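Local atomic coordinates of 6-phospho-beta-d glycosidase (Streptococcus pyogenes, PDB entry 5FOO), a protein that probably hydrolyses 6-phospho-beta-glucosides as a glycoside hydrolase of family 1, and here holds the probe 6-phosphocyclophellitol in its active site. Residues T14-Q26 and V46-I58. The protein carries 1 engineered substitution. Sequence-based numbering, arbitrary orientation.
With JAZ (6-phosphocyclophellitol), chain G.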
loop_
_atom_site.group_PDB
_atom_site.type_symbol
_atom_site.label_atom_id
_atom_site.label_comp_id
_atom_site.label_asym_id
_atom_site.label_seq_id
_atom_site.Cartn_x
_atom_site.Cartn_y
_atom_site.Cartn_z
ATOM N N THR A 14 6.521 -0.962 -5.521
ATOM C CA THR A 14 7.106 -2.023 -4.709
ATOM C C THR A 14 7.267 -1.463 -3.275
ATOM O O THR A 14 6.737 -0.379 -2.964
ATOM C CB THR A 14 8.405 -2.558 -5.356
ATOM O OG1 THR A 14 8.838 -3.733 -4.703
ATOM C CG2 THR A 14 9.556 -1.532 -5.362
ATOM N N SER A 15 7.945 -2.221 -2.420
ATOM C CA SER A 15 8.284 -1.797 -1.087
ATOM C C SER A 15 9.696 -2.286 -0.743
ATOM O O SER A 15 10.227 -3.192 -1.388
ATOM C CB SER A 15 7.258 -2.351 -0.108
ATOM O OG SER A 15 7.400 -3.734 0.033
ATOM N N GLY A 16 10.334 -1.663 0.231
ATOM C CA GLY A 16 11.676 -2.083 0.699
ATOM C C GLY A 16 11.698 -3.593 1.084
ATOM O O GLY A 16 12.569 -4.356 0.631
ATOM N N PRO A 17 10.743 -4.023 1.914
ATOM C CA PRO A 17 10.760 -5.411 2.367
ATOM C C PRO A 17 10.555 -6.438 1.239
ATOM O O PRO A 17 11.121 -7.524 1.298
ATOM C CB PRO A 17 9.621 -5.461 3.392
ATOM C CG PRO A 17 9.458 -4.058 3.862
ATOM C CD PRO A 17 9.743 -3.222 2.638
ATOM N N GLN A 18 9.775 -6.109 0.220
ATOM C CA GLN A 18 9.432 -7.062 -0.799
ATOM C C GLN A 18 10.484 -7.116 -1.899
ATOM O O GLN A 18 10.502 -8.076 -2.654
ATOM C CB GLN A 18 8.090 -6.739 -1.375
ATOM C CG GLN A 18 6.995 -6.809 -0.338
ATOM C CD GLN A 18 5.655 -6.423 -0.884
ATOM O OE1 GLN A 18 5.227 -5.256 -0.764
ATOM N NE2 GLN A 18 4.933 -7.414 -1.439
ATOM N N SER A 19 11.368 -6.100 -1.993
ATOM C CA SER A 19 12.306 -6.043 -3.066
ATOM C C SER A 19 13.767 -6.140 -2.618
ATOM O O SER A 19 14.573 -6.692 -3.349
ATOM C CB SER A 19 12.066 -4.745 -3.862
ATOM O OG SER A 19 12.287 -3.599 -3.029
ATOM N N GLU A 20 14.120 -5.566 -1.463
ATOM C CA GLU A 20 15.535 -5.306 -1.150
ATOM C C GLU A 20 16.367 -6.528 -0.847
ATOM O O GLU A 20 17.495 -6.660 -1.338
ATOM C CB GLU A 20 15.674 -4.383 0.059
ATOM C CG GLU A 20 15.354 -2.908 -0.196
ATOM C CD GLU A 20 15.262 -2.068 1.071
ATOM O OE1 GLU A 20 15.747 -2.559 2.149
ATOM O OE2 GLU A 20 14.761 -0.894 0.994
ATOM N N GLY A 21 15.817 -7.404 -0.008
ATOM C CA GLY A 21 16.646 -8.404 0.692
ATOM C C GLY A 21 17.135 -7.809 2.003
ATOM O O GLY A 21 17.054 -6.598 2.200
ATOM N N ARG A 22 17.604 -8.664 2.909
ATOM C CA ARG A 22 18.096 -8.242 4.216
ATOM C C ARG A 22 19.589 -7.941 4.228
ATOM O O ARG A 22 20.139 -7.667 5.272
ATOM C CB ARG A 22 17.774 -9.294 5.239
ATOM C CG ARG A 22 16.260 -9.379 5.493
ATOM C CD ARG A 22 15.958 -10.379 6.645
ATOM N NE ARG A 22 16.674 -10.066 7.879
ATOM C CZ ARG A 22 16.809 -10.856 8.955
ATOM N NH1 ARG A 22 16.261 -12.085 9.055
ATOM N NH2 ARG A 22 17.533 -10.421 9.962
ATOM N N PHE A 23 20.214 -7.928 3.054
ATOM C CA PHE A 23 21.610 -7.631 2.920
ATOM C C PHE A 23 21.895 -6.363 3.651
ATOM O O PHE A 23 21.213 -5.417 3.375
ATOM C CB PHE A 23 21.964 -7.413 1.468
ATOM C CG PHE A 23 21.677 -8.595 0.606
ATOM C CD1 PHE A 23 22.540 -9.658 0.576
ATOM C CD2 PHE A 23 20.527 -8.621 -0.212
ATOM C CE1 PHE A 23 22.272 -10.754 -0.238
ATOM C CE2 PHE A 23 20.276 -9.704 -1.027
ATOM C CZ PHE A 23 21.148 -10.760 -1.038
ATOM N N ALA A 24 22.895 -6.388 4.563
ATOM C CA ALA A 24 23.318 -5.253 5.421
ATOM C C ALA A 24 22.229 -4.504 6.216
ATOM O O ALA A 24 22.375 -3.306 6.484
ATOM C CB ALA A 24 24.124 -4.256 4.622
ATOM N N LYS A 25 21.161 -5.194 6.601
ATOM C CA LYS A 25 20.066 -4.540 7.255
ATOM C C LYS A 25 20.184 -4.841 8.703
ATOM O O LYS A 25 20.127 -6.002 9.086
ATOM C CB LYS A 25 18.685 -4.962 6.682
ATOM C CG LYS A 25 17.564 -3.986 7.014
ATOM C CD LYS A 25 16.237 -4.333 6.342
ATOM C CE LYS A 25 15.595 -5.529 7.034
ATOM N NZ LYS A 25 14.246 -5.921 6.555
ATOM N N GLN A 26 20.257 -3.798 9.517
ATOM C CA GLN A 26 20.620 -3.953 10.912
ATOM C C GLN A 26 19.557 -4.693 11.723
ATOM O O GLN A 26 19.892 -5.433 12.653
ATOM C CB GLN A 26 20.915 -2.579 11.515
ATOM C CG GLN A 26 21.340 -2.599 12.960
ATOM C CD GLN A 26 21.740 -1.224 13.519
ATOM O OE1 GLN A 26 21.978 -0.241 12.828
ATOM N NE2 GLN A 26 21.824 -1.176 14.803
ATOM N N VAL A 46 10.337 -19.639 0.855
ATOM C CA VAL A 46 11.131 -18.464 0.456
ATOM C C VAL A 46 10.779 -17.320 1.425
ATOM O O VAL A 46 9.623 -16.927 1.589
ATOM C CB VAL A 46 10.896 -18.100 -1.013
ATOM C CG1 VAL A 46 11.783 -16.901 -1.456
ATOM C CG2 VAL A 46 11.173 -19.354 -1.867
ATOM N N GLY A 47 11.766 -16.887 2.177
ATOM C CA GLY A 47 11.633 -15.728 3.006
ATOM C C GLY A 47 12.197 -14.514 2.309
ATOM O O GLY A 47 12.425 -14.523 1.093
ATOM N N PRO A 48 12.414 -13.470 3.107
ATOM C CA PRO A 48 12.838 -12.190 2.599
ATOM C C PRO A 48 14.309 -11.912 2.681
ATOM O O PRO A 48 14.695 -10.735 2.553
ATOM C CB PRO A 48 12.086 -11.222 3.535
ATOM C CG PRO A 48 12.147 -11.931 4.874
ATOM C CD PRO A 48 11.871 -13.357 4.492
ATOM N N ASP A 49 15.146 -12.909 2.976
ATOM C CA ASP A 49 16.583 -12.617 3.105
ATOM C C ASP A 49 17.238 -12.047 1.833
ATOM O O ASP A 49 18.185 -11.236 1.919
ATOM C CB ASP A 49 17.396 -13.834 3.544
ATOM C CG ASP A 49 16.991 -14.346 4.923
ATOM O OD1 ASP A 49 17.059 -13.556 5.885
ATOM O OD2 ASP A 49 16.591 -15.512 5.018
ATOM N N THR A 50 16.741 -12.486 0.682
ATOM C CA THR A 50 17.254 -11.991 -0.561
ATOM C C THR A 50 16.191 -11.246 -1.344
ATOM O O THR A 50 16.539 -10.247 -1.955
ATOM C CB THR A 50 17.876 -13.151 -1.377
ATOM O OG1 THR A 50 19.066 -13.536 -0.687
ATOM C CG2 THR A 50 18.286 -12.737 -2.779
ATOM N N ALA A 51 14.931 -11.710 -1.280
ATOM C CA ALA A 51 13.814 -11.174 -1.989
ATOM C C ALA A 51 14.174 -10.957 -3.466
ATOM O O ALA A 51 14.650 -11.894 -4.097
ATOM C CB ALA A 51 13.324 -9.895 -1.293
ATOM N N SER A 52 14.030 -9.741 -4.032
ATOM C CA SER A 52 14.394 -9.572 -5.417
ATOM C C SER A 52 15.725 -8.818 -5.567
ATOM O O SER A 52 15.950 -8.263 -6.589
ATOM C CB SER A 52 13.246 -8.931 -6.224
ATOM O OG SER A 52 12.258 -9.935 -6.516
ATOM N N ASP A 53 16.575 -8.823 -4.548
ATOM C CA ASP A 53 17.967 -8.393 -4.663
ATOM C C ASP A 53 18.117 -6.895 -5.071
ATOM O O ASP A 53 19.141 -6.487 -5.658
ATOM C CB ASP A 53 18.742 -9.316 -5.653
ATOM C CG ASP A 53 20.264 -9.145 -5.581
ATOM O OD1 ASP A 53 20.729 -8.892 -4.416
ATOM O OD2 ASP A 53 20.966 -9.267 -6.686
ATOM N N ALA A 54 17.117 -6.086 -4.740
ATOM C CA ALA A 54 17.209 -4.645 -5.000
ATOM C C ALA A 54 18.334 -3.960 -4.193
ATOM O O ALA A 54 18.870 -2.922 -4.633
ATOM C CB ALA A 54 15.876 -3.964 -4.777
ATOM N N TYR A 55 18.723 -4.519 -3.047
ATOM C CA TYR A 55 19.894 -4.011 -2.378
ATOM C C TYR A 55 21.092 -3.831 -3.371
ATOM O O TYR A 55 21.784 -2.779 -3.368
ATOM C CB TYR A 55 20.295 -4.815 -1.136
ATOM C CG TYR A 55 21.502 -4.205 -0.436
ATOM C CD1 TYR A 55 21.351 -3.157 0.453
ATOM C CD2 TYR A 55 22.812 -4.641 -0.718
ATOM C CE1 TYR A 55 22.456 -2.543 1.032
ATOM C CE2 TYR A 55 23.912 -4.059 -0.094
ATOM C CZ TYR A 55 23.721 -2.999 0.772
ATOM O OH TYR A 55 24.802 -2.374 1.423
ATOM N N HIS A 56 21.293 -4.840 -4.238
ATOM C CA HIS A 56 22.361 -4.827 -5.201
ATOM C C HIS A 56 21.941 -4.240 -6.541
ATOM O O HIS A 56 22.709 -3.518 -7.149
ATOM C CB HIS A 56 22.904 -6.235 -5.380
ATOM C CG HIS A 56 23.514 -6.818 -4.141
ATOM N ND1 HIS A 56 22.955 -7.880 -3.463
ATOM C CD2 HIS A 56 24.678 -6.546 -3.510
ATOM C CE1 HIS A 56 23.737 -8.204 -2.445
ATOM N NE2 HIS A 56 24.785 -7.408 -2.446
ATOM N N GLN A 57 20.728 -4.490 -6.990
ATOM C CA GLN A 57 20.330 -4.182 -8.366
ATOM C C GLN A 57 19.469 -2.939 -8.597
ATOM O O GLN A 57 18.996 -2.740 -9.696
ATOM C CB GLN A 57 19.582 -5.404 -8.930
ATOM C CG GLN A 57 20.482 -6.634 -9.048
ATOM C CD GLN A 57 19.877 -7.684 -9.982
ATOM O OE1 GLN A 57 19.553 -7.380 -11.128
ATOM N NE2 GLN A 57 19.669 -8.892 -9.485
ATOM N N ILE A 58 19.243 -2.110 -7.595
ATOM C CA ILE A 58 18.409 -0.943 -7.778
ATOM C C ILE A 58 18.853 -0.070 -8.948
ATOM O O ILE A 58 17.999 0.370 -9.765
ATOM C CB ILE A 58 18.179 -0.146 -6.441
ATOM C CG1 ILE A 58 17.049 0.870 -6.628
ATOM C CG2 ILE A 58 19.462 0.514 -5.993
ATOM C CD1 ILE A 58 15.716 0.278 -6.981
HETATM C C2 JAZ G . 1.116 -6.824 -2.164
HETATM C C3 JAZ G . 1.459 -5.355 -1.840
HETATM C C4 JAZ G . 0.226 -4.614 -1.333
HETATM C C5 JAZ G . -0.924 -4.643 -2.331
HETATM C C6 JAZ G . -1.215 -6.062 -2.766
HETATM C C7 JAZ G . 0.038 -6.799 -3.242
HETATM C C8 JAZ G . -0.282 -8.175 -3.820
HETATM O O9 JAZ G . -0.838 -8.957 -2.767
HETATM P P10 JAZ G . -0.604 -10.529 -2.769
HETATM O O11 JAZ G . -1.269 -10.984 -1.518
HETATM O O12 JAZ G . 0.808 -10.864 -3.011
HETATM O O13 JAZ G . -1.296 -11.029 -3.960
HETATM O O14 JAZ G . -1.877 -6.765 -1.707
HETATM O O15 JAZ G . 2.252 -7.505 -2.707
HETATM O O16 JAZ G . 2.430 -5.379 -0.824
HETATM O O17 JAZ G . 0.563 -3.276 -1.009
HETATM O O HOH W 1 13.691 -8.152 1.948
#
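Ser19 and Glu20 turn their carbonyls to the start of helix 54-67, where two nearly straight backbone bonds join the segments: Ala54 N to Ser19 O (164°) and Tyr55 N to Glu20 O. Ser52 N adds a weak bond to Ser19 O, and Arg22 N reaches Asp49 O over 2.8 Å. Water 1 donates to Pro17 O and Pro48 O and takes a weak bond from Gly21 N. Gly21, with positive phi, makes a CA-H...O contact to Pro48 O (3.6 Å).

The Phe23 ring receives the edge of His56 on one face, CE1 3.5 Å above its centre, planes at 66°, an edge-to-face pair; Asp49 O sits over the rim of the opposite face. Tyr55, its CG anti to the backbone N (chi1 -178°), lays CD2 3.6 Å from Phe23 CB; its OH bonds Asp94. Asp53 OD1, in the imidazole plane, takes a 2.6 Å bond from His56 ND1, helping hold the ring's rotation.

In the (beta/alpha)8 barrel, 14-26 follows the first strand, 9-13, and helix 54-67 leads into the second, 72-76. Gln18 NE2 donates to O15 of 6-phosphocyclophellitol (3.0 Å), while OE1 accepts from O16 (2.8 Å) and Ser15 OG.

Arg22 NH1 and Asp49 OD1 form a long salt bridge of 3.6 Å, side chains alongside; NH1's stronger partner is Glu36 of helix 30-37.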